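Local coordinates for uncharacterized protein (Eubacterium siraeum, PDB 4NZK) that is of unknown function but belongs to the DHHW family within the SGNH hydrolase clan, and may therefore act on ester-linked groups, at residues Leu89-Lys93 / Lys136-Val140; Phe103-Val107 / Ala173-Phe177; Asp267-Ile273 / Tyr306-Tyr312; Asp288-Glu294 / Thr332-Ser337. All coordinates share one frame; numbering follows the deposited sequence. Where two conformers were deposited one is given.

Contact 1. Residues Leu89-Lys93 / Lys136-Val140. With EDO (1,2-ethanediol), chain D.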
loop_
_atom_site.group_PDB
_atom_site.type_symbol
_atom_site.label_atom_id
_atom_site.label_comp_id
_atom_site.label_asym_id
_atom_site.label_seq_id
_atom_site.Cartn_x
_atom_site.Cartn_y
_atom_site.Cartn_z
ATOM N N LEU A 89 -2.824 -10.841 12.877
ATOM C CA LEU A 89 -4.140 -10.445 12.352
ATOM C C LEU A 89 -5.245 -11.214 13.051
ATOM O O LEU A 89 -6.284 -10.654 13.380
ATOM C CB LEU A 89 -4.270 -10.684 10.831
ATOM C CG LEU A 89 -3.952 -9.476 9.979
ATOM C CD1 LEU A 89 -2.542 -8.981 10.139
ATOM C CD2 LEU A 89 -4.230 -9.812 8.541
ATOM N N ASN A 90 -5.027 -12.510 13.257
ATOM C CA ASN A 90 -6.059 -13.339 13.900
ATOM C C ASN A 90 -6.333 -12.837 15.320
ATOM O O ASN A 90 -7.486 -12.783 15.749
ATOM C CB ASN A 90 -5.647 -14.783 13.922
ATOM C CG ASN A 90 -5.727 -15.414 12.540
ATOM O OD1 ASN A 90 -6.364 -14.874 11.619
ATOM N ND2 ASN A 90 -5.065 -16.561 12.398
ATOM N N GLU A 91 -5.268 -12.466 16.019
ATOM C CA GLU A 91 -5.388 -11.936 17.378
ATOM C C GLU A 91 -6.141 -10.615 17.371
ATOM O O GLU A 91 -7.013 -10.384 18.226
ATOM C CB GLU A 91 -4.011 -11.747 18.013
ATOM C CG GLU A 91 -4.039 -11.038 19.365
ATOM C CD GLU A 91 -4.529 -11.914 20.512
ATOM O OE1 GLU A 91 -4.716 -13.142 20.308
ATOM O OE2 GLU A 91 -4.682 -11.372 21.643
ATOM N N PHE A 92 -5.782 -9.738 16.422
ATOM C CA PHE A 92 -6.468 -8.487 16.303
ATOM C C PHE A 92 -7.962 -8.735 16.108
ATOM O O PHE A 92 -8.804 -8.063 16.730
ATOM C CB PHE A 92 -5.899 -7.668 15.133
ATOM C CG PHE A 92 -6.629 -6.377 14.921
ATOM C CD1 PHE A 92 -6.298 -5.250 15.628
ATOM C CD2 PHE A 92 -7.655 -6.310 14.021
ATOM C CE1 PHE A 92 -6.992 -4.069 15.435
ATOM C CE2 PHE A 92 -8.359 -5.152 13.836
ATOM C CZ PHE A 92 -8.027 -4.034 14.543
ATOM N N LYS A 93 -8.306 -9.647 15.196
ATOM C CA LYS A 93 -9.707 -9.948 14.920
ATOM C C LYS A 93 -10.420 -10.486 16.167
ATOM O O LYS A 93 -11.561 -10.091 16.459
ATOM C CB LYS A 93 -9.829 -10.904 13.747
ATOM C CG LYS A 93 -11.230 -11.454 13.541
ATOM C CD LYS A 93 -12.290 -10.421 13.189
ATOM C CE LYS A 93 -13.662 -11.105 13.157
ATOM N NZ LYS A 93 -14.697 -10.161 12.659
ATOM N N LYS A 136 -3.924 -19.236 6.620
ATOM C CA LYS A 136 -3.753 -19.221 8.071
ATOM C C LYS A 136 -4.689 -18.246 8.766
ATOM O O LYS A 136 -4.737 -18.192 10.020
ATOM C CB LYS A 136 -2.284 -18.865 8.390
ATOM C CG LYS A 136 -1.317 -19.968 8.009
ATOM C CD LYS A 136 0.132 -19.528 7.973
ATOM C CE LYS A 136 1.086 -20.674 7.645
ATOM N NZ LYS A 136 0.802 -21.326 6.311
ATOM N N LEU A 137 -5.464 -17.481 7.993
ATOM C CA LEU A 137 -6.392 -16.500 8.569
ATOM C C LEU A 137 -7.609 -17.160 9.153
ATOM O O LEU A 137 -8.101 -18.160 8.618
ATOM C CB LEU A 137 -6.862 -15.515 7.524
ATOM C CG LEU A 137 -5.787 -14.601 6.971
ATOM C CD1 LEU A 137 -6.382 -13.811 5.808
ATOM C CD2 LEU A 137 -5.151 -13.713 8.028
ATOM N N VAL A 138 -8.101 -16.589 10.258
ATOM C CA VAL A 138 -9.309 -17.037 10.942
ATOM C C VAL A 138 -10.233 -15.824 11.106
ATOM O O VAL A 138 -9.907 -14.859 11.803
ATOM C CB VAL A 138 -9.004 -17.636 12.316
ATOM C CG1 VAL A 138 -10.295 -17.990 13.046
ATOM C CG2 VAL A 138 -8.117 -18.848 12.171
ATOM N N ASN A 139 -11.388 -15.884 10.432
ATOM C CA ASN A 139 -12.397 -14.834 10.457
ATOM C C ASN A 139 -11.888 -13.460 9.991
ATOM O O ASN A 139 -12.356 -12.414 10.415
ATOM C CB ASN A 139 -13.043 -14.723 11.824
ATOM C CG ASN A 139 -13.740 -15.970 12.229
ATOM O OD1 ASN A 139 -14.347 -16.639 11.387
ATOM N ND2 ASN A 139 -13.650 -16.326 13.533
ATOM N N VAL A 140 -10.927 -13.507 9.088
ATOM C CA VAL A 140 -10.407 -12.329 8.405
ATOM C C VAL A 140 -10.688 -12.546 6.923
ATOM O O VAL A 140 -10.371 -13.613 6.385
ATOM C CB VAL A 140 -8.901 -12.108 8.667
ATOM C CG1 VAL A 140 -8.336 -10.961 7.860
ATOM C CG2 VAL A 140 -8.686 -11.844 10.140
HETATM C C1 EDO D . 1.150 -25.551 6.742
HETATM O O1 EDO D . -0.206 -25.555 6.197
HETATM C C2 EDO D . 2.145 -24.922 5.753
HETATM O O2 EDO D . 2.469 -23.547 6.115
HETATM O O HOH W 1 -9.376 -14.493 14.501
HETATM O O HOH W 2 -13.870 -10.129 9.880
#
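Asn90 and Val138 bring helix 83-96 and the loop after helix 126-136 to a CA-CA separation of 5.7 Å, on the outside of an α/β fold of the SGNH hydrolase kind, just before the loop enters edge strand 141-142. The Asn90 side chain does most of the joining, reaching the loop backbone with both ends of its amide. Its OD1 accepts from Val138 N at 2.8 Å, the donor standing well above the carbonyl plane, while ND2 gives a nearly straight bond of 2.9 Å to Lys136 O, which lies in the amide plane. With CG beside its own backbone N (chi1 -73°), the amide is put against the loop backbone at Lys136 and Val138. An alanine here would remove both bonds and would probably leave Val138 N and Lys136 O without their mates, freeing the loop to shift. On the inner side Leu89 CD2 meets Leu137 CD2 at 4.0 Å, and Val140 CG2 packs against Lys93 CB. The Lys93 chain, bent at chi2 (64°), passes over the loop at about a right angle to the Asn139 side chain and carries NZ to Val100 O and Gly97 O. Two waters finish the seam: one donates to both Asn90 O and Val138 O, and the other accepts from Lys93 NZ at 2.9 Å while donating to Asn139 O.

Contact 2. Residues Phe103-Val107 / Ala173-Phe177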
loop_
_atom_site.group_PDB
_atom_site.type_symbol
_atom_site.label_atom_id
_atom_site.label_comp_id
_atom_site.label_asym_id
_atom_site.label_seq_id
_atom_site.Cartn_x
_atom_site.Cartn_y
_atom_site.Cartn_z
ATOM N N PHE A 103 -10.208 -7.185 7.046
ATOM C CA PHE A 103 -9.839 -7.603 5.705
ATOM C C PHE A 103 -8.313 -7.611 5.608
ATOM O O PHE A 103 -7.622 -6.815 6.268
ATOM C CB PHE A 103 -10.346 -6.610 4.664
ATOM C CG PHE A 103 -11.847 -6.442 4.591
ATOM C CD1 PHE A 103 -12.551 -5.671 5.520
ATOM C CD2 PHE A 103 -12.551 -7.024 3.558
ATOM C CE1 PHE A 103 -13.922 -5.476 5.381
ATOM C CE2 PHE A 103 -13.920 -6.855 3.427
ATOM C CZ PHE A 103 -14.605 -6.094 4.351
ATOM N N ASN A 104 -7.802 -8.509 4.782
ATOM C CA ASN A 104 -6.377 -8.625 4.526
ATOM C C ASN A 104 -6.135 -8.523 3.014
ATOM O O ASN A 104 -6.767 -9.225 2.236
ATOM C CB ASN A 104 -5.931 -10.016 4.956
ATOM C CG ASN A 104 -4.499 -10.302 4.587
ATOM O OD1 ASN A 104 -3.609 -9.590 5.004
ATOM N ND2 ASN A 104 -4.280 -11.337 3.769
HETATM N N MSE A 105 -5.204 -7.659 2.628
HETATM C CA MSE A 105 -4.807 -7.538 1.208
HETATM C C MSE A 105 -3.319 -7.350 1.113
HETATM O O MSE A 105 -2.799 -6.240 1.252
HETATM C CB MSE A 105 -5.620 -6.436 0.502
HETATM C CG MSE A 105 -5.348 -6.517 -1.028
HETATM SE SE MSE A 105 -6.512 -5.334 -2.046
HETATM C CE MSE A 105 -6.024 -3.686 -1.211
ATOM N N VAL A 106 -2.621 -8.467 0.920
ATOM C CA VAL A 106 -1.190 -8.486 0.751
ATOM C C VAL A 106 -0.907 -8.504 -0.734
ATOM O O VAL A 106 -1.442 -9.347 -1.463
ATOM C CB VAL A 106 -0.516 -9.683 1.478
ATOM C CG1 VAL A 106 0.989 -9.689 1.211
ATOM C CG2 VAL A 106 -0.788 -9.604 2.980
ATOM N N VAL A 107 -0.066 -7.584 -1.175
ATOM C CA VAL A 107 0.161 -7.421 -2.618
ATOM C C VAL A 107 1.636 -7.616 -2.958
ATOM O O VAL A 107 2.507 -7.355 -2.148
ATOM C CB VAL A 107 -0.315 -6.051 -3.126
ATOM C CG1 VAL A 107 -1.839 -5.940 -3.022
ATOM C CG2 VAL A 107 0.355 -4.889 -2.397
ATOM N N ALA A 173 -6.143 -2.629 -6.774
ATOM C CA ALA A 173 -6.204 -3.298 -5.491
ATOM C C ALA A 173 -7.313 -2.705 -4.636
ATOM O O ALA A 173 -8.122 -3.459 -4.051
ATOM C CB ALA A 173 -4.861 -3.240 -4.804
ATOM N N ALA A 174 -7.423 -1.372 -4.621
ATOM C CA ALA A 174 -8.498 -0.710 -3.885
ATOM C C ALA A 174 -9.847 -1.173 -4.412
ATOM O O ALA A 174 -10.795 -1.409 -3.648
ATOM C CB ALA A 174 -8.374 0.805 -3.959
ATOM N N LYS A 175 -9.944 -1.283 -5.733
ATOM C CA LYS A 175 -11.184 -1.739 -6.355
ATOM C C LYS A 175 -11.577 -3.137 -5.890
ATOM O O LYS A 175 -12.740 -3.398 -5.596
ATOM C CB LYS A 175 -11.010 -1.708 -7.873
ATOM C CG LYS A 175 -12.216 -2.230 -8.647
ATOM C CD LYS A 175 -12.110 -1.999 -10.151
ATOM C CE LYS A 175 -13.326 -2.564 -10.877
ATOM N NZ LYS A 175 -13.381 -1.990 -12.225
ATOM N N ALA A 176 -10.594 -4.018 -5.781
ATOM C CA ALA A 176 -10.881 -5.383 -5.339
ATOM C C ALA A 176 -11.414 -5.379 -3.897
ATOM O O ALA A 176 -12.335 -6.120 -3.557
ATOM C CB ALA A 176 -9.639 -6.239 -5.413
ATOM N N PHE A 177 -10.781 -4.572 -3.048
ATOM C CA PHE A 177 -11.231 -4.451 -1.656
ATOM C C PHE A 177 -12.623 -3.870 -1.553
ATOM O O PHE A 177 -13.478 -4.422 -0.859
ATOM C CB PHE A 177 -10.244 -3.646 -0.828
ATOM C CG PHE A 177 -10.824 -3.148 0.464
ATOM C CD1 PHE A 177 -11.171 -4.012 1.459
ATOM C CD2 PHE A 177 -11.019 -1.794 0.658
ATOM C CE1 PHE A 177 -11.742 -3.514 2.635
ATOM C CE2 PHE A 177 -11.599 -1.313 1.786
ATOM C CZ PHE A 177 -11.954 -2.178 2.799
#
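Phe177 drives the edge of its ring into the face of Phe103, a T-shaped pair with centroids 4.9 Å apart and planes at 89°. The leading atom is Phe177 CE1, which stands over the Phe103 face, offset toward the rim, 3.5 Å from Phe103 CG. Phe177 has CG anti to its backbone N (chi1 163°), a setting that carries the ring from the helix across to the strand. One helical turn before Phe177, at Ala173, the strand residue Met105, a selenomethionine, makes the contact. Its chain runs out extended and then bends at chi3 (58°), laying the selenium 3.2 Å from Ala173 O and the terminal CE 3.8 Å from Ala173 CB. That carbonyl is already engaged by Phe177 N in the helix, so the selenium rests beside an oxygen that has its regular bond. CE also touches Phe177 CB, and Val107 CG1 lies more loosely against the Ala173 methyl. The helix segment runs nearly antiparallel to the strand segment at an axis distance of 10.2 Å, usual for a helix lying on a sheet. Helix 167-180 covers one face of strand 101-107, that of Phe103, Met105 and Val107, whereas Asn104 and Val106 turn to helix 83-96, with helix 335-339 also against Val106.

Contact 3. Residues Asp267-Ile273 / Tyr306-Tyr312. With EDO (1,2-ethanediol), chain B; EDO (1,2-ethanediol), chain C.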
loop_
_atom_site.group_PDB
_atom_site.type_symbol
_atom_site.label_atom_id
_atom_site.label_comp_id
_atom_site.label_asym_id
_atom_site.label_seq_id
_atom_site.Cartn_x
_atom_site.Cartn_y
_atom_site.Cartn_z
ATOM N N ASP A 267 4.847 8.837 6.508
ATOM C CA ASP A 267 4.195 7.763 7.252
ATOM C C ASP A 267 4.037 7.927 8.749
ATOM O O ASP A 267 3.212 7.222 9.343
ATOM C CB ASP A 267 4.933 6.443 7.012
ATOM C CG ASP A 267 5.001 6.044 5.547
ATOM O OD1 ASP A 267 3.978 6.123 4.845
ATOM O OD2 ASP A 267 6.097 5.596 5.110
ATOM N N GLN A 268 4.859 8.778 9.390
ATOM C CA GLN A 268 4.869 8.852 10.859
ATOM C C GLN A 268 3.800 9.797 11.412
ATOM O O GLN A 268 4.078 10.862 11.948
ATOM C CB GLN A 268 6.259 9.227 11.394
ATOM C CG GLN A 268 7.365 8.372 10.826
ATOM C CD GLN A 268 8.689 8.568 11.547
ATOM O OE1 GLN A 268 8.736 8.975 12.712
ATOM N NE2 GLN A 268 9.777 8.257 10.850
ATOM N N LYS A 269 2.557 9.365 11.262
ATOM C CA LYS A 269 1.401 10.144 11.629
ATOM C C LYS A 269 0.179 9.236 11.538
ATOM O O LYS A 269 0.288 8.098 11.087
ATOM C CB LYS A 269 1.239 11.298 10.640
ATOM C CG LYS A 269 1.021 10.848 9.219
ATOM C CD LYS A 269 1.248 11.935 8.199
ATOM C CE LYS A 269 2.724 12.200 7.977
ATOM N NZ LYS A 269 2.962 13.317 7.042
ATOM N N ILE A 270 -0.941 9.756 12.002
ATOM C CA ILE A 270 -2.247 9.159 11.784
ATOM C C ILE A 270 -3.083 10.220 11.107
ATOM O O ILE A 270 -3.052 11.395 11.496
ATOM C CB ILE A 270 -2.941 8.741 13.079
ATOM C CG1 ILE A 270 -2.143 7.632 13.758
ATOM C CG2 ILE A 270 -4.392 8.310 12.824
ATOM C CD1 ILE A 270 -2.619 7.273 15.144
ATOM N N VAL A 271 -3.812 9.813 10.074
ATOM C CA VAL A 271 -4.648 10.756 9.333
ATOM C C VAL A 271 -6.106 10.316 9.423
ATOM O O VAL A 271 -6.405 9.157 9.195
ATOM C CB VAL A 271 -4.225 10.852 7.844
ATOM C CG1 VAL A 271 -5.084 11.864 7.114
ATOM C CG2 VAL A 271 -2.742 11.185 7.727
ATOM N N LYS A 272 -6.978 11.243 9.797
ATOM C CA LYS A 272 -8.405 11.000 9.818
ATOM C C LYS A 272 -9.015 11.744 8.639
ATOM O O LYS A 272 -8.751 12.923 8.438
ATOM C CB LYS A 272 -9.046 11.480 11.117
ATOM C CG LYS A 272 -10.565 11.325 11.132
ATOM C CD LYS A 272 -11.143 11.785 12.463
ATOM C CE LYS A 272 -12.662 11.668 12.448
ATOM N NZ LYS A 272 -13.264 11.929 13.790
ATOM N N ILE A 273 -9.854 11.036 7.890
ATOM C CA ILE A 273 -10.512 11.613 6.703
ATOM C C ILE A 273 -12.014 11.476 6.899
ATOM O O ILE A 273 -12.507 10.385 7.212
ATOM C CB ILE A 273 -10.089 10.895 5.405
ATOM C CG1 ILE A 273 -8.587 10.940 5.222
ATOM C CG2 ILE A 273 -10.748 11.503 4.176
ATOM C CD1 ILE A 273 -8.060 9.934 4.261
ATOM N N TYR A 306 -9.499 6.179 8.632
ATOM C CA TYR A 306 -8.340 6.409 9.503
ATOM C C TYR A 306 -7.157 5.666 8.901
ATOM O O TYR A 306 -7.237 4.490 8.634
ATOM C CB TYR A 306 -8.602 5.904 10.927
ATOM C CG TYR A 306 -9.721 6.643 11.626
ATOM C CD1 TYR A 306 -11.040 6.400 11.291
ATOM C CD2 TYR A 306 -9.456 7.548 12.640
ATOM C CE1 TYR A 306 -12.075 7.074 11.917
ATOM C CE2 TYR A 306 -10.494 8.217 13.286
ATOM C CZ TYR A 306 -11.793 7.960 12.923
ATOM O OH TYR A 306 -12.815 8.637 13.539
ATOM N N VAL A 307 -6.064 6.383 8.709
ATOM C CA VAL A 307 -4.895 5.850 8.032
ATOM C C VAL A 307 -3.764 5.759 9.049
ATOM O O VAL A 307 -3.293 6.782 9.571
ATOM C CB VAL A 307 -4.435 6.702 6.844
ATOM C CG1 VAL A 307 -3.372 5.942 6.052
ATOM C CG2 VAL A 307 -5.594 7.068 5.948
ATOM N N CYS A 308 -3.348 4.528 9.315
ATOM C CA CYS A 308 -2.334 4.218 10.304
ATOM C C CYS A 308 -1.259 3.318 9.726
ATOM O O CYS A 308 -1.540 2.437 8.935
ATOM C CB CYS A 308 -2.988 3.456 11.442
ATOM S SG CYS A 308 -4.432 4.262 12.206
ATOM N N ASP A 309 -0.026 3.534 10.154
ATOM C CA ASP A 309 1.102 2.746 9.705
ATOM C C ASP A 309 1.506 1.774 10.815
ATOM O O ASP A 309 1.715 2.179 11.955
ATOM C CB ASP A 309 2.299 3.636 9.372
ATOM C CG ASP A 309 3.315 2.908 8.510
ATOM O OD1 ASP A 309 4.008 1.996 9.057
ATOM O OD2 ASP A 309 3.416 3.260 7.298
ATOM N N ILE A 310 1.674 0.501 10.465
ATOM C CA ILE A 310 2.035 -0.516 11.456
ATOM C C ILE A 310 3.389 -0.280 12.129
ATOM O O ILE A 310 3.648 -0.843 13.174
ATOM C CB ILE A 310 2.021 -1.919 10.823
ATOM C CG1 ILE A 310 3.103 -2.037 9.734
ATOM C CG2 ILE A 310 0.644 -2.236 10.249
ATOM C CD1 ILE A 310 3.115 -3.352 9.012
ATOM N N ARG A 311 4.246 0.537 11.518
ATOM C CA ARG A 311 5.551 0.879 12.089
ATOM C C ARG A 311 5.515 2.038 13.111
ATOM O O ARG A 311 6.414 2.155 13.929
ATOM C CB ARG A 311 6.518 1.240 10.957
ATOM C CG ARG A 311 6.746 0.100 9.985
ATOM C CD ARG A 311 7.340 0.589 8.677
ATOM N NE ARG A 311 6.374 1.339 7.863
ATOM C CZ ARG A 311 6.726 2.046 6.785
ATOM N NH1 ARG A 311 8.011 2.078 6.406
ATOM N NH2 ARG A 311 5.808 2.725 6.094
ATOM N N TYR A 312 4.465 2.867 13.049
ATOM C CA TYR A 312 4.393 4.151 13.766
ATOM C C TYR A 312 3.000 4.322 14.379
ATOM O O TYR A 312 2.131 5.057 13.879
ATOM C CB TYR A 312 4.658 5.318 12.817
ATOM C CG TYR A 312 5.862 5.130 11.946
ATOM C CD1 TYR A 312 7.114 5.117 12.476
ATOM C CD2 TYR A 312 5.726 4.930 10.594
ATOM C CE1 TYR A 312 8.204 4.947 11.663
ATOM C CE2 TYR A 312 6.816 4.734 9.756
ATOM C CZ TYR A 312 8.063 4.745 10.302
ATOM O OH TYR A 312 9.182 4.545 9.518
HETATM C C1 EDO B . -0.066 8.314 6.726
HETATM O O1 EDO B . 0.610 7.649 5.670
HETATM C C2 EDO B . -0.324 7.404 7.942
HETATM O O2 EDO B . 0.799 6.569 8.196
HETATM C C1 EDO C . 1.753 16.724 5.461
HETATM O O1 EDO C . 3.126 16.305 5.399
HETATM C C2 EDO C . 1.276 16.856 6.902
HETATM O O2 EDO C . 1.861 15.879 7.771
HETATM O O HOH W 3 8.571 5.395 6.760
HETATM O O HOH W 4 0.088 5.483 12.168
HETATM O O HOH W 5 -11.788 10.778 15.862
#
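Val271 and Val307 form a hydrogen-bonded pair in the antiparallel part of the mixed central sheet, where strand 270-275 lies beside strand 304-309. Val271 N gives to Val307 O at 3.1 Å and Val307 N returns to Val271 O at 2.8 Å. Ile273 CD1 packs on Val307 CG2 on the same side. In the next, non-hydrogen-bonded pair, Lys272 has CG anti to its backbone N (chi1 176°), which lays the extended chain alongside Tyr306 in the same direction, CG over the ring face in a CH-pi contact; the Tyr306 hydroxyl is hydrogen-bonded to Glu304 OE1. Beyond the strands the two segments stay together through a salt-bridge network. Arg311 grips Asp309 side-on, NE to OD1 at 2.7 Å and NH2 to OD2, while OD1 also takes Arg311 N in an Asx turn. NH2 reaches Asp267 OD2 as well, in a weak, bent bond. The two carboxylates are close, but Lys287 pairs with both and Asn292 adds a bond to Asp267 OD1, which probably offsets their repulsion. Tyr312 is sandwiched: Gln268 CG stands 3.5 Å over the centre of one face, the Gln268 amide stacking only 11° from the ring plane, and Arg311 CB covers the other. A serine in place of Tyr312 would take away the ring and would probably open a gap against Arg311 CB, leaving the Gln268 side chain free to turn. At the junction a single water donates to Lys269 O and Tyr312 O and accepts from Asp309 N at 2.8 Å.

Contact 4. Residues Asp288-Glu294 / Thr332-Ser337; sequences DSYGNAE and TMCTFS
Asp288 ties loop 288-294 to Cys334 and Ser337, at the end of strand 328-334 and the start of helix 335-339. Its OD2 accepts two bonds, from Ser337 OG at 2.6 Å on the anti lone pair and from Cys334 N at 3.0 Å, which comes from above the carboxylate plane. The other oxygen, OD1, takes Tyr290 N at 2.9 Å, an Asx turn that sets the loop into its helical course. The carboxylate is held between backbone N and carbonyl carbon (chi1 76°), pressed against Met333 CB, which lies 3.3 Å from Asp288 CG. Beside it Cys334 CB sits over one face of the Tyr290 ring, 4.0 Å from the centroid, a CH-pi contact with SG placed obliquely. At the far end of the loop Glu294 OE2 lies 2.7 Å from Thr332 OG1, a hydroxyl that also reaches Met105 O. In the next shell Tyr290 OH is bonded to His163 O, Tyr290 O receives Trp165 NE1, and Asn342 ND2 bonds Ser337 OG. Ser289, pointing away from strand 328-334, has its OG hydrogen-bonded to His164 NE2, consistent with the serine-histidine pair of SGNH hydrolases. Cys334 N, at the N-cap, and Ser337 OG hold OD2, and Asp288 in turn positions the loop carrying Ser289. Cys334 SG is covalently linked to an unidentified group, probably from the crystallisation liquor, consistent with a pocket open to small molecules here.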
loop_
_atom_site.group_PDB
_atom_site.type_symbol
_atom_site.label_atom_id
_atom_site.label_comp_id
_atom_site.label_asym_id
_atom_site.label_seq_id
_atom_site.Cartn_x
_atom_site.Cartn_y
_atom_site.Cartn_z
ATOM N N ASP A 288 1.644 -0.677 5.396
ATOM C CA ASP A 288 3.008 -0.250 5.123
ATOM C C ASP A 288 2.902 0.795 3.988
ATOM O O ASP A 288 1.799 1.205 3.601
ATOM C CB ASP A 288 3.913 -1.422 4.759
ATOM C CG ASP A 288 3.697 -1.943 3.321
ATOM O OD1 ASP A 288 2.764 -1.461 2.605
ATOM O OD2 ASP A 288 4.475 -2.861 2.873
ATOM N N SER A 289 4.016 1.241 3.431
ATOM C CA SER A 289 3.925 2.340 2.503
ATOM C C SER A 289 3.161 2.059 1.202
ATOM O O SER A 289 2.683 3.010 0.561
ATOM C CB SER A 289 5.298 2.941 2.205
ATOM O OG SER A 289 6.160 2.001 1.615
ATOM N N TYR A 290 2.961 0.780 0.833
ATOM C CA TYR A 290 2.125 0.487 -0.347
ATOM C C TYR A 290 0.710 1.013 -0.127
ATOM O O TYR A 290 0.030 1.467 -1.057
ATOM C CB TYR A 290 2.065 -1.029 -0.623
ATOM C CG TYR A 290 2.962 -1.469 -1.722
ATOM C CD1 TYR A 290 4.331 -1.327 -1.640
ATOM C CD2 TYR A 290 2.439 -2.016 -2.880
ATOM C CE1 TYR A 290 5.150 -1.703 -2.691
ATOM C CE2 TYR A 290 3.252 -2.382 -3.931
ATOM C CZ TYR A 290 4.597 -2.216 -3.837
ATOM O OH TYR A 290 5.375 -2.577 -4.902
ATOM N N GLY A 291 0.239 0.922 1.108
ATOM C CA GLY A 291 -1.098 1.375 1.405
ATOM C C GLY A 291 -1.384 2.829 1.175
ATOM O O GLY A 291 -2.531 3.213 0.931
ATOM N N ASN A 292 -0.336 3.651 1.201
ATOM C CA ASN A 292 -0.508 5.093 1.060
ATOM C C ASN A 292 -1.275 5.428 -0.204
ATOM O O ASN A 292 -2.161 6.301 -0.196
ATOM C CB ASN A 292 0.850 5.777 1.025
ATOM C CG ASN A 292 1.660 5.605 2.327
ATOM O OD1 ASN A 292 1.336 4.810 3.201
ATOM N ND2 ASN A 292 2.767 6.335 2.418
ATOM N N ALA A 293 -0.921 4.749 -1.298
ATOM C CA ALA A 293 -1.524 5.052 -2.604
ATOM C C ALA A 293 -2.933 4.530 -2.777
ATOM O O ALA A 293 -3.615 4.896 -3.732
ATOM C CB ALA A 293 -0.638 4.556 -3.742
ATOM N N GLU A 294 -3.365 3.656 -1.874
ATOM C CA GLU A 294 -4.750 3.157 -1.916
ATOM C C GLU A 294 -5.726 4.194 -1.390
ATOM O O GLU A 294 -6.861 4.229 -1.800
ATOM C CB GLU A 294 -4.922 1.885 -1.076
ATOM C CG GLU A 294 -4.070 0.711 -1.544
ATOM C CD GLU A 294 -4.169 -0.534 -0.653
ATOM O OE1 GLU A 294 -5.231 -0.753 -0.046
ATOM O OE2 GLU A 294 -3.165 -1.320 -0.585
ATOM N N THR A 332 -3.118 -3.911 4.831
ATOM C CA THR A 332 -2.621 -3.982 3.480
ATOM C C THR A 332 -1.167 -3.576 3.436
ATOM O O THR A 332 -0.765 -2.593 4.038
ATOM C CB THR A 332 -3.514 -3.166 2.532
ATOM O OG1 THR A 332 -3.081 -3.375 1.163
ATOM C CG2 THR A 332 -3.520 -1.696 2.841
HETATM N N MSE A 333 -0.391 -4.373 2.707
HETATM C CA MSE A 333 1.043 -4.179 2.620
HETATM C C MSE A 333 1.610 -5.063 1.563
HETATM O O MSE A 333 0.926 -5.956 1.060
HETATM C CB MSE A 333 1.709 -4.494 3.956
HETATM C CG MSE A 333 1.369 -5.855 4.580
HETATM SE SE MSE A 333 2.213 -5.733 6.384
HETATM C CE MSE A 333 0.472 -4.992 6.940
ATOM N N CYS A 334 2.863 -4.833 1.198
ATOM C CA CYS A 334 3.507 -5.711 0.233
ATOM C C CYS A 334 3.993 -6.984 0.924
ATOM O O CYS A 334 4.102 -7.076 2.138
ATOM C CB CYS A 334 4.646 -5.001 -0.493
ATOM S SG CYS A 334 6.132 -4.827 0.529
ATOM N N THR A 335 4.319 -7.966 0.105
ATOM C CA THR A 335 4.745 -9.263 0.600
ATOM C C THR A 335 5.965 -9.170 1.494
ATOM O O THR A 335 6.028 -9.820 2.521
ATOM C CB THR A 335 5.020 -10.230 -0.544
ATOM O OG1 THR A 335 5.702 -9.514 -1.586
ATOM C CG2 THR A 335 3.709 -10.851 -1.065
ATOM N N PHE A 336 6.952 -8.370 1.103
ATOM C CA PHE A 336 8.157 -8.265 1.916
ATOM C C PHE A 336 7.818 -7.816 3.348
ATOM O O PHE A 336 8.414 -8.250 4.320
ATOM C CB PHE A 336 9.106 -7.250 1.318
ATOM C CG PHE A 336 9.758 -7.664 0.036
ATOM C CD1 PHE A 336 10.985 -8.338 0.048
ATOM C CD2 PHE A 336 9.222 -7.307 -1.186
ATOM C CE1 PHE A 336 11.626 -8.684 -1.135
ATOM C CE2 PHE A 336 9.870 -7.638 -2.361
ATOM C CZ PHE A 336 11.080 -8.306 -2.342
ATOM N N SER A 337 6.863 -6.906 3.474
ATOM C CA SER A 337 6.457 -6.439 4.797
ATOM C C SER A 337 5.718 -7.529 5.569
ATOM O O SER A 337 5.990 -7.741 6.750
ATOM C CB SER A 337 5.550 -5.226 4.716
ATOM O OG SER A 337 6.247 -4.103 4.298
#

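How the contacts relate
From the N terminus, contact 1 opens on helix 83-96, and contact 2 opens on the following strand 101-107 before contact 1 closes at residues 136-140; the two loops therefore cross, and they touch where Leu89, Leu137 and Val140 pack on Asn104. Contact 2 closes on helix 167-180, covering the opposite face of that strand. Contacts 3 and 4 come later and cross in turn: 267-273 opens, 288-294 follows, then 306-312 and 332-337 close them. These two touch at Asn292 and Asp267. Met105 O with Thr332 OG1 and Val107 N with Met333 O join contact 2 to contact 4. Together they run from an outer helix through the central sheet to its antiparallel side.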